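Long-range contacts in aspartate aminotransferase (Plasmodium falciparum, PDB 3K7Y), which probably catalyses the pyridoxal-phosphate-dependent transfer of an amino group between L-aspartate and 2-oxoglutarate, giving oxaloacetate and L-glutamate, and works as a homodimer: residues Y148-F152 and L163-L168; I171-V177 and H205-I211. One frame throughout, in Å; residues are numbered along the deposited sequence.

Contact 1 (Y148-F152 and L163-L168); sequences YINFF and LFLNDL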
loop_
_atom_site.group_PDB
_atom_site.type_symbol
_atom_site.label_atom_id
_atom_site.label_comp_id
_atom_site.label_asym_id
_atom_site.label_seq_id
_atom_site.Cartn_x
_atom_site.Cartn_y
_atom_site.Cartn_z
ATOM N N TYR A 148 -10.965 23.838 -12.164
ATOM C CA TYR A 148 -11.593 24.219 -10.898
ATOM C C TYR A 148 -12.994 24.738 -11.080
ATOM O O TYR A 148 -13.218 25.579 -11.931
ATOM C CB TYR A 148 -10.776 25.295 -10.179
ATOM C CG TYR A 148 -9.375 24.868 -9.818
ATOM C CD1 TYR A 148 -9.014 24.623 -8.485
ATOM C CD2 TYR A 148 -8.405 24.701 -10.813
ATOM C CE1 TYR A 148 -7.717 24.225 -8.160
ATOM C CE2 TYR A 148 -7.120 24.307 -10.503
ATOM C CZ TYR A 148 -6.773 24.072 -9.180
ATOM O OH TYR A 148 -5.482 23.680 -8.905
ATOM N N ILE A 149 -13.914 24.243 -10.253
ATOM C CA ILE A 149 -15.293 24.734 -10.161
ATOM C C ILE A 149 -15.425 25.693 -8.964
ATOM O O ILE A 149 -14.891 25.402 -7.883
ATOM C CB ILE A 149 -16.288 23.554 -9.969
ATOM C CG1 ILE A 149 -16.434 22.754 -11.258
ATOM C CG2 ILE A 149 -17.671 24.026 -9.544
ATOM C CD1 ILE A 149 -17.379 21.554 -11.110
ATOM N N ASN A 150 -16.131 26.820 -9.163
ATOM C CA ASN A 150 -16.482 27.759 -8.083
ATOM C C ASN A 150 -17.106 27.013 -6.937
ATOM O O ASN A 150 -17.875 26.089 -7.154
ATOM C CB ASN A 150 -17.548 28.751 -8.538
ATOM C CG ASN A 150 -17.041 29.750 -9.534
ATOM O OD1 ASN A 150 -16.294 30.667 -9.183
ATOM N ND2 ASN A 150 -17.478 29.617 -10.783
ATOM N N PHE A 151 -16.825 27.429 -5.714
ATOM C CA PHE A 151 -17.449 26.760 -4.588
ATOM C C PHE A 151 -17.576 27.645 -3.363
ATOM O O PHE A 151 -18.584 28.315 -3.172
ATOM C CB PHE A 151 -16.689 25.479 -4.254
ATOM C CG PHE A 151 -17.430 24.561 -3.348
ATOM C CD1 PHE A 151 -18.507 23.832 -3.821
ATOM C CD2 PHE A 151 -17.044 24.407 -2.024
ATOM C CE1 PHE A 151 -19.202 22.968 -2.994
ATOM C CE2 PHE A 151 -17.735 23.555 -1.178
ATOM C CZ PHE A 151 -18.825 22.835 -1.660
ATOM N N PHE A 152 -16.548 27.621 -2.534
ATOM C CA PHE A 152 -16.529 28.356 -1.298
ATOM C C PHE A 152 -16.527 29.845 -1.607
ATOM O O PHE A 152 -15.818 30.283 -2.518
ATOM C CB PHE A 152 -15.268 27.954 -0.561
ATOM C CG PHE A 152 -15.100 28.611 0.741
ATOM C CD1 PHE A 152 -15.813 28.188 1.833
ATOM C CD2 PHE A 152 -14.198 29.635 0.887
ATOM C CE1 PHE A 152 -15.654 28.793 3.060
ATOM C CE2 PHE A 152 -14.029 30.244 2.105
ATOM C CZ PHE A 152 -14.764 29.820 3.199
ATOM N N LEU A 163 -23.043 30.180 -8.010
ATOM C CA LEU A 163 -21.917 29.969 -8.923
ATOM C C LEU A 163 -21.453 28.507 -8.976
ATOM O O LEU A 163 -20.931 28.058 -9.992
ATOM C CB LEU A 163 -20.746 30.882 -8.551
ATOM C CG LEU A 163 -20.924 32.388 -8.734
ATOM C CD1 LEU A 163 -19.877 33.133 -7.941
ATOM C CD2 LEU A 163 -20.853 32.787 -10.198
ATOM N N PHE A 164 -21.632 27.768 -7.888
ATOM C CA PHE A 164 -21.296 26.350 -7.888
ATOM C C PHE A 164 -22.131 25.543 -8.914
ATOM O O PHE A 164 -21.575 24.760 -9.699
ATOM C CB PHE A 164 -21.399 25.783 -6.459
ATOM C CG PHE A 164 -21.428 24.269 -6.382
ATOM C CD1 PHE A 164 -20.509 23.490 -7.085
ATOM C CD2 PHE A 164 -22.359 23.625 -5.578
ATOM C CE1 PHE A 164 -20.540 22.083 -7.008
ATOM C CE2 PHE A 164 -22.395 22.222 -5.491
ATOM C CZ PHE A 164 -21.487 21.451 -6.208
ATOM N N LEU A 165 -23.450 25.743 -8.911
ATOM C CA LEU A 165 -24.343 25.049 -9.849
ATOM C C LEU A 165 -24.257 25.588 -11.264
ATOM O O LEU A 165 -24.538 24.868 -12.218
ATOM C CB LEU A 165 -25.788 25.095 -9.379
ATOM C CG LEU A 165 -26.089 24.499 -8.013
ATOM C CD1 LEU A 165 -27.459 24.951 -7.574
ATOM C CD2 LEU A 165 -26.028 23.012 -8.050
ATOM N N ASN A 166 -23.887 26.858 -11.391
ATOM C CA ASN A 166 -23.574 27.449 -12.683
ATOM C C ASN A 166 -22.536 26.670 -13.471
ATOM O O ASN A 166 -22.799 26.246 -14.600
ATOM C CB ASN A 166 -23.056 28.859 -12.493
ATOM C CG ASN A 166 -24.031 29.867 -12.927
ATOM O OD1 ASN A 166 -25.244 29.617 -12.927
ATOM N ND2 ASN A 166 -23.530 31.033 -13.321
ATOM N N ASP A 167 -21.354 26.510 -12.870
ATOM C CA ASP A 167 -20.250 25.786 -13.470
ATOM C C ASP A 167 -20.672 24.355 -13.669
ATOM O O ASP A 167 -20.461 23.777 -14.733
ATOM C CB ASP A 167 -19.021 25.832 -12.569
ATOM C CG ASP A 167 -18.528 27.243 -12.317
ATOM O OD1 ASP A 167 -17.763 27.409 -11.338
ATOM O OD2 ASP A 167 -18.889 28.176 -13.083
ATOM N N LEU A 168 -21.309 23.796 -12.649
ATOM C CA LEU A 168 -21.862 22.463 -12.753
ATOM C C LEU A 168 -22.769 22.304 -13.977
ATOM O O LEU A 168 -23.022 21.183 -14.420
ATOM C CB LEU A 168 -22.616 22.111 -11.478
ATOM C CG LEU A 168 -22.576 20.632 -11.087
ATOM C CD1 LEU A 168 -21.189 20.016 -11.292
ATOM C CD2 LEU A 168 -23.002 20.482 -9.632
#
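Phe151 and Phe164 form a T-shaped pair that joins strand 145-153, part of the large mixed sheet, to helix 161-170. The edge of the Phe151 ring is turned to one face of Phe164, with centroids 5.1 Å apart and planes at 81°. CD1 of Phe151 stands 3.8 Å above the Phe164 plane, displaced from the centre toward the rim. The two side chains run alongside and point the same way, each with CG anti to its own backbone N (chi1 165° for Phe164). The Phe151 ring also meets Tyr184, and its side chain lies about 12 Å from the bound pyridoxal phosphate, so the contact sits outside the cofactor pocket.

Aliphatic contacts extend this apolar side. Ile149 CG2 meets the edge of the Phe164 ring close to its plane, 3.8 Å from CD1, and also rests on the CB of Asp167, the two side chains running antiparallel past one another. The other branch of Ile149 reaches on along the helix, its CD1 lying 4.1 Å from CD1 of Leu168. The CB atoms of Asn150 and Leu163 touch as well.

Polar contacts gather at Asn150, where the strand gives way to loop. Its backbone N appears to donate to Asp167 OD1 at 2.8 Å, although the position of that oxygen is less certain because the model is crowded there. Asn150 O faces the helix backbone in a CA-H...O contact, 3.5 Å from Phe164 CA. Leu163 N is hydrogen-bonded to Asn160 OD1 near the start of helix 161-170.

The chemistry is thus two-sided: buried rings and branched chains hold the helix against the strand, while a carboxylate from the helix probably takes up a backbone N-H at the strand's interruption, toward the more exposed side.

Contact 2 (I171-V177 and H205-I211); sequences IPNGSSV and HKKHVII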
loop_
_atom_site.group_PDB
_atom_site.type_symbol
_atom_site.label_atom_id
_atom_site.label_comp_id
_atom_site.label_asym_id
_atom_site.label_seq_id
_atom_site.Cartn_x
_atom_site.Cartn_y
_atom_site.Cartn_z
ATOM N N ILE A 171 -19.950 23.059 -17.657
ATOM C CA ILE A 171 -18.739 22.273 -17.797
ATOM C C ILE A 171 -19.044 21.062 -18.673
ATOM O O ILE A 171 -19.810 20.194 -18.255
ATOM C CB ILE A 171 -18.193 21.802 -16.423
ATOM C CG1 ILE A 171 -19.243 20.969 -15.664
ATOM C CG2 ILE A 171 -17.709 23.006 -15.600
ATOM C CD1 ILE A 171 -18.688 20.074 -14.589
ATOM N N PRO A 172 -18.420 20.964 -19.865
ATOM C CA PRO A 172 -18.792 19.920 -20.805
ATOM C C PRO A 172 -20.016 19.062 -20.422
ATOM O O PRO A 172 -21.091 19.599 -20.119
ATOM C CB PRO A 172 -17.508 19.103 -20.885
ATOM C CG PRO A 172 -16.413 20.178 -20.741
ATOM C CD PRO A 172 -17.064 21.437 -20.186
ATOM N N ASN A 173 -19.853 17.746 -20.457
ATOM C CA ASN A 173 -20.962 16.804 -20.371
ATOM C C ASN A 173 -20.346 15.472 -20.038
ATOM O O ASN A 173 -19.373 15.066 -20.681
ATOM C CB ASN A 173 -21.658 16.670 -21.730
ATOM C CG ASN A 173 -22.907 17.514 -21.843
ATOM O OD1 ASN A 173 -22.915 18.543 -22.523
ATOM N ND2 ASN A 173 -23.983 17.072 -21.195
ATOM N N GLY A 174 -20.898 14.769 -19.058
ATOM C CA GLY A 174 -20.208 13.594 -18.562
ATOM C C GLY A 174 -18.794 13.995 -18.159
ATOM O O GLY A 174 -17.826 13.288 -18.445
ATOM N N SER A 175 -18.668 15.155 -17.526
ATOM C CA SER A 175 -17.404 15.530 -16.943
ATOM C C SER A 175 -17.251 14.749 -15.655
ATOM O O SER A 175 -18.230 14.373 -15.005
ATOM C CB SER A 175 -17.339 17.023 -16.671
ATOM O OG SER A 175 -17.492 17.750 -17.877
ATOM N N SER A 176 -16.006 14.479 -15.309
ATOM C CA SER A 176 -15.692 13.727 -14.125
ATOM C C SER A 176 -15.430 14.753 -13.054
ATOM O O SER A 176 -14.633 15.669 -13.261
ATOM C CB SER A 176 -14.454 12.873 -14.378
ATOM O OG SER A 176 -14.449 12.399 -15.718
ATOM N N VAL A 177 -16.115 14.623 -11.921
ATOM C CA VAL A 177 -16.018 15.624 -10.858
ATOM C C VAL A 177 -15.832 14.984 -9.492
ATOM O O VAL A 177 -16.494 13.998 -9.159
ATOM C CB VAL A 177 -17.258 16.554 -10.815
ATOM C CG1 VAL A 177 -17.102 17.621 -9.739
ATOM C CG2 VAL A 177 -17.475 17.204 -12.150
ATOM N N HIS A 205 -29.184 15.577 -16.186
ATOM C CA HIS A 205 -29.197 16.193 -17.504
ATOM C C HIS A 205 -27.829 16.111 -18.164
ATOM O O HIS A 205 -27.733 15.758 -19.339
ATOM C CB HIS A 205 -29.691 17.645 -17.451
ATOM C CG HIS A 205 -29.972 18.237 -18.801
ATOM N ND1 HIS A 205 -29.408 19.422 -19.231
ATOM C CD2 HIS A 205 -30.750 17.800 -19.824
ATOM C CE1 HIS A 205 -29.833 19.694 -20.453
ATOM N NE2 HIS A 205 -30.646 18.724 -20.838
ATOM N N LYS A 206 -26.775 16.411 -17.406
ATOM C CA LYS A 206 -25.418 16.469 -17.957
ATOM C C LYS A 206 -24.690 15.118 -17.919
ATOM O O LYS A 206 -23.566 14.979 -18.434
ATOM C CB LYS A 206 -24.588 17.525 -17.223
ATOM C CG LYS A 206 -25.259 18.876 -17.067
ATOM C CD LYS A 206 -24.378 19.969 -17.600
ATOM C CE LYS A 206 -24.682 20.194 -19.053
ATOM N NZ LYS A 206 -23.437 20.500 -19.785
ATOM N N LYS A 207 -25.324 14.137 -17.275
ATOM C CA LYS A 207 -24.805 12.770 -17.169
ATOM C C LYS A 207 -23.388 12.685 -16.570
ATOM O O LYS A 207 -22.696 11.675 -16.729
ATOM C CB LYS A 207 -24.903 12.055 -18.527
ATOM C CG LYS A 207 -26.336 11.945 -19.081
ATOM C CD LYS A 207 -26.372 11.818 -20.611
ATOM C CE LYS A 207 -26.132 13.172 -21.313
ATOM N NZ LYS A 207 -25.798 13.079 -22.786
ATOM N N HIS A 208 -22.983 13.734 -15.855
ATOM C CA HIS A 208 -21.677 13.790 -15.202
ATOM C C HIS A 208 -21.321 12.518 -14.450
ATOM O O HIS A 208 -22.195 11.757 -14.035
ATOM C CB HIS A 208 -21.612 14.954 -14.219
ATOM C CG HIS A 208 -21.553 16.301 -14.864
ATOM N ND1 HIS A 208 -22.125 17.417 -14.297
ATOM C CD2 HIS A 208 -20.984 16.715 -16.019
ATOM C CE1 HIS A 208 -21.907 18.463 -15.072
ATOM N NE2 HIS A 208 -21.219 18.064 -16.127
ATOM N N VAL A 209 -20.022 12.309 -14.277
ATOM C CA VAL A 209 -19.516 11.187 -13.519
ATOM C C VAL A 209 -18.955 11.716 -12.216
ATOM O O VAL A 209 -17.998 12.509 -12.216
ATOM C CB VAL A 209 -18.428 10.455 -14.287
ATOM C CG1 VAL A 209 -17.707 9.455 -13.380
ATOM C CG2 VAL A 209 -19.037 9.766 -15.504
ATOM N N ILE A 210 -19.551 11.278 -11.107
ATOM C CA ILE A 210 -19.185 11.813 -9.798
ATOM C C ILE A 210 -18.327 10.857 -8.940
ATOM O O ILE A 210 -18.534 9.639 -8.909
ATOM C CB ILE A 210 -20.434 12.341 -9.038
ATOM C CG1 ILE A 210 -21.166 13.418 -9.862
ATOM C CG2 ILE A 210 -20.058 12.875 -7.657
ATOM C CD1 ILE A 210 -20.400 14.727 -10.102
ATOM N N ILE A 211 -17.332 11.429 -8.271
ATOM C CA ILE A 211 -16.493 10.679 -7.351
ATOM C C ILE A 211 -16.639 11.383 -6.028
ATOM O O ILE A 211 -16.252 12.544 -5.902
ATOM C CB ILE A 211 -14.984 10.684 -7.765
ATOM C CG1 ILE A 211 -14.741 9.890 -9.060
ATOM C CG2 ILE A 211 -14.107 10.153 -6.619
ATOM C CD1 ILE A 211 -15.054 10.647 -10.355
#
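The imidazole of His208 carries CB of Lys206 over the centre of one face, and at its edge, in plane, lies the carbonyl of Ile171. NE2 donates to Ile171 O in a long, weak bond of 3.3 Å, fairly straight at 165°. CG1 and CD1 of Ile171 crowd the same end of the ring, while CD2 approaches the backbone N of Ser175, again near the ring plane.

Lys206 folds over the 171-173 turn. Its chain bends at chi2, chi3 and chi4, which brings NZ into a hydrogen bond with Pro172 O, nearly along the C=O axis; the modelled 2.5 Å is shorter than usual and should not be pressed. A weaker bond reaches Asn173 OD1. The carbonyl of Lys206 receives Gly174 N at 2.7 Å and, weakly, Asn173 ND2. Gly174 takes up positive phi (54°), a conformation glycine adopts readily, as the chain turns toward the strand.

Beyond the turn the backbones pair as parallel strands. Val209 N binds Ser175 O, Val209 O takes Val177 N, and Ile211 N reaches Val177 O, each at 2.8 Å. On the sheet face shared by Val177 and Ile210, CB of Val177 packs against CD1 of Ile210.

The contact closes the beta-alpha-beta unit of strand 176-179, helix 193-206 and strand 209-214, with strands 124-128 and 241-246 flanking the pair; Val209 also packs on Asp2 of the second subunit.

Overall arrangement
Both contacts reach the large mixed sheet of the aminotransferase fold, and both are partly buried, lying on the same side of the chain's centre. Contact 1 sets a helix against a strand and relies mainly on aromatic and aliphatic side chains; contact 2 combines backbone pairing of adjacent parallel strands with polar side-chain bonds from Lys206, His208 and Asn173 at the turn that leads into one of them. They follow in series along the chain, since helix 161-170 runs on toward strand 176-179, and they touch: Ile149 CD1 packs on Ile171 and Val177, and Leu168 O lies against His208 and Lys206. In each, the more exposed side is the more polar.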